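Tail fiber protein (Pseudomonas aeruginosa, PDB 6CL6) forms the trimeric receptor-binding fiber of an R2 pyocin, a contractile injection system, and probably recognises the surface of the target bacterium. Local coordinates at residues P50-T60 against Y71-Q82; G296-C306 against A363-R372. All coordinates share one frame; numbering follows the deposited sequence.

Contact 1. Residues P50-T60 against Y71-Q82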
loop_
_atom_site.group_PDB
_atom_site.type_symbol
_atom_site.label_atom_id
_atom_site.label_comp_id
_atom_site.label_asym_id
_atom_site.label_seq_id
_atom_site.Cartn_x
_atom_site.Cartn_y
_atom_site.Cartn_z
ATOM N N PRO A 50 38.391 -23.453 57.250
ATOM C CA PRO A 50 38.775 -22.029 57.276
ATOM C C PRO A 50 37.966 -21.206 58.256
ATOM O O PRO A 50 38.418 -20.127 58.655
ATOM C CB PRO A 50 38.558 -21.583 55.812
ATOM C CG PRO A 50 37.537 -22.525 55.262
ATOM C CD PRO A 50 37.769 -23.850 55.961
ATOM N N ASN A 51 36.802 -21.694 58.700
ATOM C CA ASN A 51 36.025 -20.952 59.689
ATOM C C ASN A 51 36.776 -20.820 61.013
ATOM O O ASN A 51 36.574 -19.845 61.757
ATOM C CB ASN A 51 34.679 -21.639 59.952
ATOM C CG ASN A 51 33.650 -21.377 58.879
ATOM O OD1 ASN A 51 33.967 -21.089 57.709
ATOM N ND2 ASN A 51 32.379 -21.461 59.276
ATOM N N THR A 52 37.642 -21.780 61.321
ATOM C CA THR A 52 38.379 -21.772 62.572
ATOM C C THR A 52 39.845 -21.427 62.360
ATOM O O THR A 52 40.707 -21.746 63.209
ATOM C CB THR A 52 38.213 -23.119 63.314
ATOM O OG1 THR A 52 38.661 -24.206 62.502
ATOM C CG2 THR A 52 36.778 -23.322 63.656
ATOM N N ALA A 53 40.143 -20.715 61.274
ATOM C CA ALA A 53 41.517 -20.343 60.966
ATOM C C ALA A 53 42.143 -19.477 62.061
ATOM O O ALA A 53 41.520 -18.560 62.598
ATOM C CB ALA A 53 41.549 -19.582 59.637
ATOM N N THR A 54 43.423 -19.777 62.373
ATOM C CA THR A 54 44.197 -18.967 63.289
ATOM C C THR A 54 45.579 -18.646 62.750
ATOM O O THR A 54 46.377 -18.060 63.475
ATOM C CB THR A 54 44.367 -19.659 64.668
ATOM O OG1 THR A 54 45.158 -20.843 64.468
ATOM C CG2 THR A 54 43.062 -20.005 65.278
ATOM N N VAL A 55 45.898 -19.047 61.522
ATOM C CA VAL A 55 47.162 -18.701 60.889
ATOM C C VAL A 55 46.840 -17.940 59.610
ATOM O O VAL A 55 45.748 -18.120 59.035
ATOM C CB VAL A 55 48.003 -19.950 60.618
ATOM C CG1 VAL A 55 48.354 -20.629 61.939
ATOM C CG2 VAL A 55 47.243 -20.923 59.706
ATOM N N PRO A 56 47.744 -17.089 59.126
ATOM C CA PRO A 56 47.374 -16.188 58.037
ATOM C C PRO A 56 47.367 -16.810 56.668
ATOM O O PRO A 56 46.879 -16.172 55.741
ATOM C CB PRO A 56 48.417 -15.072 58.133
ATOM C CG PRO A 56 49.585 -15.681 58.848
ATOM C CD PRO A 56 48.996 -16.689 59.800
ATOM N N LEU A 57 47.801 -18.057 56.518
ATOM C CA LEU A 57 47.765 -18.746 55.243
ATOM C C LEU A 57 47.513 -20.233 55.480
ATOM O O LEU A 57 48.157 -20.857 56.323
ATOM C CB LEU A 57 49.078 -18.504 54.468
ATOM C CG LEU A 57 49.174 -19.141 53.089
ATOM C CD1 LEU A 57 48.256 -18.515 52.117
ATOM C CD2 LEU A 57 50.564 -19.068 52.572
ATOM N N MET A 58 46.520 -20.778 54.779
ATOM C CA MET A 58 46.289 -22.209 54.732
ATOM C C MET A 58 45.875 -22.574 53.308
ATOM O O MET A 58 45.588 -21.703 52.465
ATOM C CB MET A 58 45.215 -22.662 55.713
ATOM C CG MET A 58 43.866 -22.015 55.444
ATOM S SD MET A 58 42.593 -22.509 56.620
ATOM C CE MET A 58 43.386 -22.188 58.191
ATOM N N LEU A 59 45.893 -23.873 53.029
ATOM C CA LEU A 59 45.422 -24.452 51.772
ATOM C C LEU A 59 44.430 -25.552 52.133
ATOM O O LEU A 59 44.756 -26.430 52.932
ATOM C CB LEU A 59 46.551 -25.040 50.946
ATOM C CG LEU A 59 46.236 -25.893 49.694
ATOM C CD1 LEU A 59 45.599 -25.056 48.600
ATOM C CD2 LEU A 59 47.494 -26.564 49.194
ATOM N N THR A 60 43.221 -25.499 51.574
ATOM C CA THR A 60 42.222 -26.445 52.017
ATOM C C THR A 60 41.150 -26.589 50.951
ATOM O O THR A 60 40.870 -25.657 50.205
ATOM C CB THR A 60 41.592 -26.010 53.350
ATOM O OG1 THR A 60 40.578 -26.916 53.738
ATOM C CG2 THR A 60 41.047 -24.614 53.262
ATOM N N TYR A 71 40.337 -27.138 46.107
ATOM C CA TYR A 71 41.322 -26.522 46.969
ATOM C C TYR A 71 41.465 -25.024 46.691
ATOM O O TYR A 71 41.492 -24.584 45.542
ATOM C CB TYR A 71 42.681 -27.188 46.798
ATOM C CG TYR A 71 42.761 -28.573 47.419
ATOM C CD1 TYR A 71 43.080 -28.751 48.756
ATOM C CD2 TYR A 71 42.479 -29.703 46.657
ATOM C CE1 TYR A 71 43.114 -30.001 49.327
ATOM C CE2 TYR A 71 42.543 -30.990 47.229
ATOM C CZ TYR A 71 42.861 -31.122 48.557
ATOM O OH TYR A 71 42.908 -32.357 49.120
ATOM N N PHE A 72 41.566 -24.243 47.761
ATOM C CA PHE A 72 41.900 -22.830 47.678
ATOM C C PHE A 72 42.942 -22.482 48.734
ATOM O O PHE A 72 42.832 -22.914 49.904
ATOM C CB PHE A 72 40.648 -21.923 47.881
ATOM C CG PHE A 72 39.794 -21.790 46.658
ATOM C CD1 PHE A 72 39.071 -22.860 46.169
ATOM C CD2 PHE A 72 39.788 -20.583 45.938
ATOM C CE1 PHE A 72 38.303 -22.731 45.006
ATOM C CE2 PHE A 72 39.025 -20.452 44.780
ATOM C CZ PHE A 72 38.288 -21.522 44.327
ATOM N N TYR A 73 43.908 -21.643 48.335
ATOM C CA TYR A 73 44.730 -20.922 49.301
ATOM C C TYR A 73 43.876 -19.870 49.974
ATOM O O TYR A 73 43.142 -19.131 49.298
ATOM C CB TYR A 73 45.911 -20.239 48.624
ATOM C CG TYR A 73 46.845 -21.134 47.875
ATOM C CD1 TYR A 73 46.648 -21.412 46.534
ATOM C CD2 TYR A 73 47.970 -21.641 48.498
ATOM C CE1 TYR A 73 47.556 -22.231 45.867
ATOM C CE2 TYR A 73 48.862 -22.411 47.845
ATOM C CZ TYR A 73 48.652 -22.714 46.546
ATOM O OH TYR A 73 49.597 -23.518 45.918
ATOM N N ILE A 74 43.930 -19.809 51.298
ATOM C CA ILE A 74 43.094 -18.886 52.051
ATOM C C ILE A 74 44.006 -18.062 52.920
ATOM O O ILE A 74 44.613 -18.590 53.860
ATOM C CB ILE A 74 42.012 -19.604 52.884
ATOM C CG1 ILE A 74 41.074 -20.412 51.942
ATOM C CG2 ILE A 74 41.229 -18.580 53.675
ATOM C CD1 ILE A 74 39.826 -20.923 52.581
ATOM N N GLN A 75 44.109 -16.777 52.598
ATOM C CA GLN A 75 44.779 -15.812 53.465
ATOM C C GLN A 75 43.804 -15.322 54.527
ATOM O O GLN A 75 42.629 -15.094 54.241
ATOM C CB GLN A 75 45.310 -14.613 52.680
ATOM C CG GLN A 75 46.207 -14.903 51.526
ATOM C CD GLN A 75 46.450 -13.649 50.706
ATOM O OE1 GLN A 75 47.046 -12.694 51.186
ATOM N NE2 GLN A 75 45.940 -13.636 49.477
ATOM N N SER A 76 44.303 -15.134 55.743
ATOM C CA SER A 76 43.469 -14.610 56.827
ATOM C C SER A 76 44.157 -13.434 57.492
ATOM O O SER A 76 45.363 -13.473 57.722
ATOM C CB SER A 76 43.191 -15.672 57.878
ATOM O OG SER A 76 42.416 -16.709 57.340
ATOM N N MET A 77 43.373 -12.418 57.813
ATOM C CA MET A 77 43.798 -11.252 58.570
ATOM C C MET A 77 42.846 -11.125 59.751
ATOM O O MET A 77 41.634 -11.268 59.587
ATOM C CB MET A 77 43.765 -10.004 57.705
ATOM C CG MET A 77 44.743 -9.994 56.566
ATOM S SD MET A 77 44.242 -8.878 55.265
ATOM C CE MET A 77 42.989 -9.836 54.451
ATOM N N PHE A 78 43.395 -10.842 60.930
ATOM C CA PHE A 78 42.708 -10.968 62.190
ATOM C C PHE A 78 42.693 -9.697 63.035
ATOM O O PHE A 78 43.631 -8.916 63.034
ATOM C CB PHE A 78 43.387 -12.050 63.059
ATOM C CG PHE A 78 43.531 -13.395 62.375
ATOM C CD1 PHE A 78 42.450 -14.217 62.212
ATOM C CD2 PHE A 78 44.780 -13.824 61.943
ATOM C CE1 PHE A 78 42.579 -15.450 61.615
ATOM C CE2 PHE A 78 44.912 -15.046 61.348
ATOM C CZ PHE A 78 43.836 -15.858 61.175
ATOM N N TYR A 79 41.620 -9.546 63.797
ATOM C CA TYR A 79 41.538 -8.527 64.838
ATOM C C TYR A 79 40.535 -8.944 65.898
ATOM O O TYR A 79 39.428 -9.333 65.537
ATOM C CB TYR A 79 41.120 -7.165 64.259
ATOM C CG TYR A 79 41.076 -6.117 65.348
ATOM C CD1 TYR A 79 42.202 -5.370 65.674
ATOM C CD2 TYR A 79 39.925 -5.905 66.055
ATOM C CE1 TYR A 79 42.151 -4.438 66.699
ATOM C CE2 TYR A 79 39.863 -4.970 67.069
ATOM C CZ TYR A 79 40.970 -4.239 67.386
ATOM O OH TYR A 79 40.894 -3.324 68.416
ATOM N N PRO A 80 40.847 -8.824 67.214
ATOM C CA PRO A 80 42.098 -8.339 67.798
ATOM C C PRO A 80 43.179 -9.385 68.036
ATOM O O PRO A 80 44.290 -9.030 68.481
ATOM C CB PRO A 80 41.631 -7.751 69.143
ATOM C CG PRO A 80 40.523 -8.658 69.533
ATOM C CD PRO A 80 39.819 -9.026 68.259
ATOM N N ASP A 81 42.861 -10.658 67.818
ATOM C CA ASP A 81 43.845 -11.724 67.901
ATOM C C ASP A 81 43.436 -12.808 66.900
ATOM O O ASP A 81 42.459 -12.653 66.180
ATOM C CB ASP A 81 43.994 -12.244 69.348
ATOM C CG ASP A 81 42.749 -12.903 69.912
ATOM O OD1 ASP A 81 41.895 -13.397 69.157
ATOM O OD2 ASP A 81 42.631 -12.945 71.167
ATOM N N GLN A 82 44.216 -13.887 66.849
ATOM C CA GLN A 82 44.002 -14.888 65.811
ATOM C C GLN A 82 42.745 -15.713 66.031
ATOM O O GLN A 82 42.370 -16.475 65.127
ATOM C CB GLN A 82 45.232 -15.806 65.687
ATOM C CG GLN A 82 45.437 -16.784 66.822
ATOM C CD GLN A 82 45.986 -16.159 68.085
ATOM O OE1 GLN A 82 46.359 -14.979 68.136
ATOM N NE2 GLN A 82 46.059 -16.970 69.136
HETATM O O HOH W 1 44.195 -18.554 56.663
#

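Contact 2. Residues G296-C306 against A363-R372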
loop_
_atom_site.group_PDB
_atom_site.type_symbol
_atom_site.label_atom_id
_atom_site.label_comp_id
_atom_site.label_asym_id
_atom_site.label_seq_id
_atom_site.Cartn_x
_atom_site.Cartn_y
_atom_site.Cartn_z
ATOM N N GLY A 296 -47.873 19.408 -62.108
ATOM C CA GLY A 296 -48.337 20.741 -62.462
ATOM C C GLY A 296 -49.531 20.778 -63.390
ATOM O O GLY A 296 -49.969 21.869 -63.763
ATOM N N LEU A 297 -50.073 19.628 -63.779
ATOM C CA LEU A 297 -51.266 19.626 -64.620
ATOM C C LEU A 297 -52.440 20.229 -63.863
ATOM O O LEU A 297 -52.675 19.921 -62.685
ATOM C CB LEU A 297 -51.598 18.204 -65.071
ATOM C CG LEU A 297 -52.856 18.028 -65.919
ATOM C CD1 LEU A 297 -52.659 18.644 -67.289
ATOM C CD2 LEU A 297 -53.197 16.563 -66.036
ATOM N N ILE A 298 -53.170 21.120 -64.543
ATOM C CA ILE A 298 -54.318 21.799 -63.968
ATOM C C ILE A 298 -55.519 21.522 -64.862
ATOM O O ILE A 298 -55.409 21.607 -66.094
ATOM C CB ILE A 298 -54.102 23.319 -63.853
ATOM C CG1 ILE A 298 -52.966 23.615 -62.865
ATOM C CG2 ILE A 298 -55.407 24.021 -63.438
ATOM C CD1 ILE A 298 -52.512 25.033 -62.908
ATOM N N ARG A 299 -56.644 21.199 -64.237
ATOM C CA ARG A 299 -57.927 21.109 -64.918
ATOM C C ARG A 299 -58.881 22.116 -64.295
ATOM O O ARG A 299 -58.897 22.301 -63.073
ATOM C CB ARG A 299 -58.539 19.710 -64.826
ATOM C CG ARG A 299 -57.732 18.634 -65.539
ATOM C CD ARG A 299 -58.570 17.367 -65.747
ATOM N NE ARG A 299 -59.639 17.532 -66.742
ATOM C CZ ARG A 299 -59.497 17.334 -68.061
ATOM N NH1 ARG A 299 -58.324 16.971 -68.570
ATOM N NH2 ARG A 299 -60.534 17.496 -68.867
ATOM N N GLN A 300 -59.685 22.759 -65.138
ATOM C CA GLN A 300 -60.602 23.783 -64.677
ATOM C C GLN A 300 -61.933 23.591 -65.404
ATOM O O GLN A 300 -62.006 22.889 -66.407
ATOM C CB GLN A 300 -60.061 25.199 -64.941
ATOM C CG GLN A 300 -58.597 25.404 -64.581
ATOM C CD GLN A 300 -58.235 26.887 -64.432
ATOM O OE1 GLN A 300 -58.944 27.639 -63.783
ATOM N NE2 GLN A 300 -57.143 27.297 -65.057
ATOM N N TRP A 301 -62.977 24.218 -64.862
ATOM C CA TRP A 301 -64.319 24.059 -65.421
ATOM C C TRP A 301 -65.189 25.228 -64.999
ATOM O O TRP A 301 -64.869 25.971 -64.067
ATOM C CB TRP A 301 -64.967 22.748 -64.961
ATOM C CG TRP A 301 -64.958 22.616 -63.486
ATOM C CD1 TRP A 301 -65.926 23.012 -62.618
ATOM C CD2 TRP A 301 -63.902 22.056 -62.684
ATOM N NE1 TRP A 301 -65.529 22.738 -61.319
ATOM C CE2 TRP A 301 -64.307 22.133 -61.345
ATOM C CE3 TRP A 301 -62.664 21.476 -62.983
ATOM C CZ2 TRP A 301 -63.501 21.679 -60.289
ATOM C CZ3 TRP A 301 -61.872 21.021 -61.932
ATOM C CH2 TRP A 301 -62.308 21.124 -60.616
ATOM N N GLY A 302 -66.307 25.363 -65.701
ATOM C CA GLY A 302 -67.246 26.433 -65.443
ATOM C C GLY A 302 -68.418 26.311 -66.401
ATOM O O GLY A 302 -68.566 25.308 -67.105
ATOM N N GLN A 303 -69.257 27.336 -66.394
ATOM C CA GLN A 303 -70.395 27.404 -67.310
ATOM C C GLN A 303 -70.485 28.819 -67.862
ATOM O O GLN A 303 -69.978 29.763 -67.261
ATOM C CB GLN A 303 -71.717 27.031 -66.641
ATOM C CG GLN A 303 -71.715 25.725 -65.878
ATOM C CD GLN A 303 -71.114 25.868 -64.476
ATOM O OE1 GLN A 303 -71.370 26.859 -63.779
ATOM N NE2 GLN A 303 -70.307 24.880 -64.059
ATOM N N VAL A 304 -71.145 28.962 -69.016
ATOM C CA VAL A 304 -71.236 30.264 -69.662
ATOM C C VAL A 304 -72.507 30.303 -70.495
ATOM O O VAL A 304 -72.888 29.307 -71.105
ATOM C CB VAL A 304 -69.971 30.550 -70.510
ATOM C CG1 VAL A 304 -69.858 29.596 -71.673
ATOM C CG2 VAL A 304 -69.940 31.987 -70.977
ATOM N N THR A 305 -73.168 31.461 -70.507
ATOM C CA THR A 305 -74.324 31.683 -71.388
ATOM C C THR A 305 -73.815 32.200 -72.722
ATOM O O THR A 305 -73.111 33.224 -72.775
ATOM C CB THR A 305 -75.314 32.664 -70.767
ATOM O OG1 THR A 305 -75.836 32.113 -69.551
ATOM C CG2 THR A 305 -76.497 32.920 -71.738
ATOM N N CYS A 306 -74.145 31.484 -73.786
ATOM C CA CYS A 306 -73.757 31.845 -75.141
ATOM C C CYS A 306 -74.978 32.359 -75.918
ATOM O O CYS A 306 -76.107 31.897 -75.690
ATOM C CB CYS A 306 -73.166 30.642 -75.906
ATOM S SG CYS A 306 -71.707 29.943 -75.218
ATOM N N ALA A 363 -78.076 29.818 -74.907
ATOM C CA ALA A 363 -77.989 28.550 -74.224
ATOM C C ALA A 363 -76.804 28.555 -73.278
ATOM O O ALA A 363 -75.782 29.179 -73.543
ATOM C CB ALA A 363 -77.858 27.358 -75.175
ATOM N N VAL A 364 -76.960 27.825 -72.193
ATOM C CA VAL A 364 -75.886 27.659 -71.217
ATOM C C VAL A 364 -75.045 26.463 -71.628
ATOM O O VAL A 364 -75.570 25.362 -71.802
ATOM C CB VAL A 364 -76.433 27.480 -69.803
ATOM C CG1 VAL A 364 -75.282 27.172 -68.875
ATOM C CG2 VAL A 364 -77.171 28.755 -69.342
ATOM N N LEU A 365 -73.743 26.686 -71.788
ATOM C CA LEU A 365 -72.787 25.633 -72.083
ATOM C C LEU A 365 -71.816 25.488 -70.918
ATOM O O LEU A 365 -71.322 26.484 -70.370
ATOM C CB LEU A 365 -72.016 25.938 -73.368
ATOM C CG LEU A 365 -72.750 25.605 -74.690
ATOM C CD1 LEU A 365 -74.028 26.423 -74.855
ATOM C CD2 LEU A 365 -71.801 25.826 -75.868
ATOM N N SER A 366 -71.569 24.256 -70.522
ATOM C CA SER A 366 -70.487 23.997 -69.580
ATOM C C SER A 366 -69.211 23.722 -70.361
ATOM O O SER A 366 -69.234 23.467 -71.572
ATOM C CB SER A 366 -70.822 22.829 -68.660
ATOM O OG SER A 366 -71.046 21.647 -69.404
ATOM N N TRP A 367 -68.080 23.803 -69.657
ATOM C CA TRP A 367 -66.803 23.642 -70.301
ATOM C C TRP A 367 -65.773 23.082 -69.323
ATOM O O TRP A 367 -65.901 23.211 -68.105
ATOM C CB TRP A 367 -66.319 24.978 -70.877
ATOM C CG TRP A 367 -66.104 26.041 -69.850
ATOM C CD1 TRP A 367 -66.963 27.045 -69.533
ATOM C CD2 TRP A 367 -64.968 26.199 -69.002
ATOM N NE1 TRP A 367 -66.422 27.841 -68.550
ATOM C CE2 TRP A 367 -65.201 27.334 -68.195
ATOM C CE3 TRP A 367 -63.774 25.507 -68.849
ATOM C CZ2 TRP A 367 -64.282 27.773 -67.238
ATOM C CZ3 TRP A 367 -62.854 25.943 -67.881
ATOM C CH2 TRP A 367 -63.116 27.063 -67.101
ATOM N N GLU A 368 -64.743 22.440 -69.893
ATOM C CA GLU A 368 -63.569 22.012 -69.159
ATOM C C GLU A 368 -62.329 22.411 -69.947
ATOM O O GLU A 368 -62.345 22.460 -71.183
ATOM C CB GLU A 368 -63.566 20.493 -68.958
ATOM C CG GLU A 368 -64.203 20.011 -67.697
ATOM C CD GLU A 368 -63.881 18.536 -67.441
ATOM O OE1 GLU A 368 -64.543 17.661 -68.039
ATOM O OE2 GLU A 368 -62.935 18.262 -66.681
ATOM N N ALA A 369 -61.252 22.708 -69.225
ATOM C CA ALA A 369 -59.990 23.070 -69.838
ATOM C C ALA A 369 -58.864 22.483 -69.002
ATOM O O ALA A 369 -59.034 22.240 -67.812
ATOM C CB ALA A 369 -59.827 24.586 -69.936
ATOM N N PHE A 370 -57.720 22.224 -69.644
ATOM C CA PHE A 370 -56.571 21.693 -68.932
ATOM C C PHE A 370 -55.311 22.354 -69.460
ATOM O O PHE A 370 -55.265 22.868 -70.578
ATOM C CB PHE A 370 -56.515 20.155 -69.029
ATOM C CG PHE A 370 -56.316 19.633 -70.425
ATOM C CD1 PHE A 370 -57.404 19.493 -71.284
ATOM C CD2 PHE A 370 -55.051 19.274 -70.873
ATOM C CE1 PHE A 370 -57.225 19.019 -72.572
ATOM C CE2 PHE A 370 -54.857 18.802 -72.155
ATOM C CZ PHE A 370 -55.946 18.671 -73.009
ATOM N N GLY A 371 -54.277 22.360 -68.616
ATOM C CA GLY A 371 -53.047 23.024 -68.998
ATOM C C GLY A 371 -52.006 22.962 -67.894
ATOM O O GLY A 371 -52.025 22.053 -67.062
ATOM N N ARG A 372 -51.097 23.924 -67.885
ATOM C CA ARG A 372 -50.011 23.911 -66.911
ATOM C C ARG A 372 -49.501 25.324 -66.714
ATOM O O ARG A 372 -49.973 26.276 -67.365
ATOM C CB ARG A 372 -48.879 22.987 -67.374
ATOM C CG ARG A 372 -48.185 23.426 -68.661
ATOM C CD ARG A 372 -46.987 22.540 -68.975
ATOM N NE ARG A 372 -46.514 22.714 -70.349
ATOM C CZ ARG A 372 -45.541 23.549 -70.705
ATOM N NH1 ARG A 372 -44.926 24.293 -69.792
ATOM N NH2 ARG A 372 -45.180 23.635 -71.977
ATOM O OXT ARG A 372 -48.618 25.541 -65.886
HETATM O O HOH W 2 -48.625 24.059 -63.480
HETATM O O HOH W 3 -67.203 30.140 -67.037
#

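Contact 1. Residues P50-T60 against Y71-Q82
Met58 and Ile74 pair at the middle of an antiparallel beta hairpin, where strand 57-60 runs along strand 72-79. Their backbones are joined by two hydrogen bonds, and Ile74 N to Met58 O is 2.8 Å. Thr60 and Phe72 form the next hydrogen-bonded pair. Strand 57-60 is the outermost strand of its sheet within this chain.

Ile74 can be followed outward. Its CB lies 4.0 Å from Met58 CG, and the two side chains run side by side. CG1 stands anti to the carbonyl carbon (chi1 -61°) and chi2 is extended, which carries CD1 away from the backbone. CD1 ends 3.5 Å from Pro50 CB, with Pro50 CG a little farther off. Thr60 CG2 touches the same methyl from the neighbouring strand.

The face of Leu57, Leu59 and Tyr73 packs differently. Leu59 CD1 sits over the centre of the Tyr73 ring, 4.0 Å from its centroid, in a CH-pi contact. Tyr79 of the third subunit packs on Leu59, so this face enters the trimer interface.

Beyond the paired strands, the loop 53-56 runs along the rim of the Phe78 ring. Ala53 O comes to 3.4 Å from Phe78 CE1. A water joins the loop to the strand: it donates to Val55 O and Ile74 O and bonds Ser76 OG at 2.7 Å; Gln88 NE2 also bonds that hydroxyl.

Contact 2. Residues G296-C306 against A363-R372
Gly302 is the hollow into which the Trp367 indole fits. Strands 297-306 and 363-371 are antiparallel neighbours in the sheet of the C-terminal domain, whose family belongs to the H-type lectin clan. Trp367 CG lies between its backbone N and carbonyl carbon (chi1 62°), which turns the ring flat across the neighbouring strand. Gly302 N sits 3.3 Å above the ring plane, over its centre, and Trp301 C lies nearer the rim. Gly302 has no side chain, and the indole lies directly against its backbone. Ile314 of strand 310-315 also touches the indole. Trp367 NE1 donates to a water at 2.9 Å, and the water donates to Gln303 O.

On the other face, the bent Arg299 chain lies beside Phe370. Guanidinium and ring planes are only 13° apart, and NH1 is 3.7 Å from Phe370 CB. Glu368 approaches the guanidinium edge. Its OE2 forms a salt bridge with Arg299 NH2 at 3.3 Å, through weak hydrogen bonds from NH2 and NE. Tyr328 OH bonds the other carboxylate oxygen, OE1.

Arg299 NH1 also bridges Glu368 of the second subunit, and Glu368 OE2 receives Arg299 of the third. Arg299 and Glu368 thus form a buried charge network round the trimer, where each charge probably helps to balance its neighbours.

Contacts 1 and 2 lie on opposite sides of the chain's centre, with nearest atoms about 143 Å apart, and share no strand. Both are mostly buried antiparallel strand pairs, and both reach the third subunit. Contact 1 joins sequence neighbours across a short connection, at one edge of its sheet within the chain. Contact 2 brings together strands separated by 56 residues, both inside their sheet, though Gln303, Thr305 and Val364 are exposed. Their chemistry differs accordingly. Side-chain packing across contact 1 is mainly apolar, and a water adds a polar link between loop and strand. Contact 2 adds paired charges at the subunit interface and an aromatic plate laid on glycine.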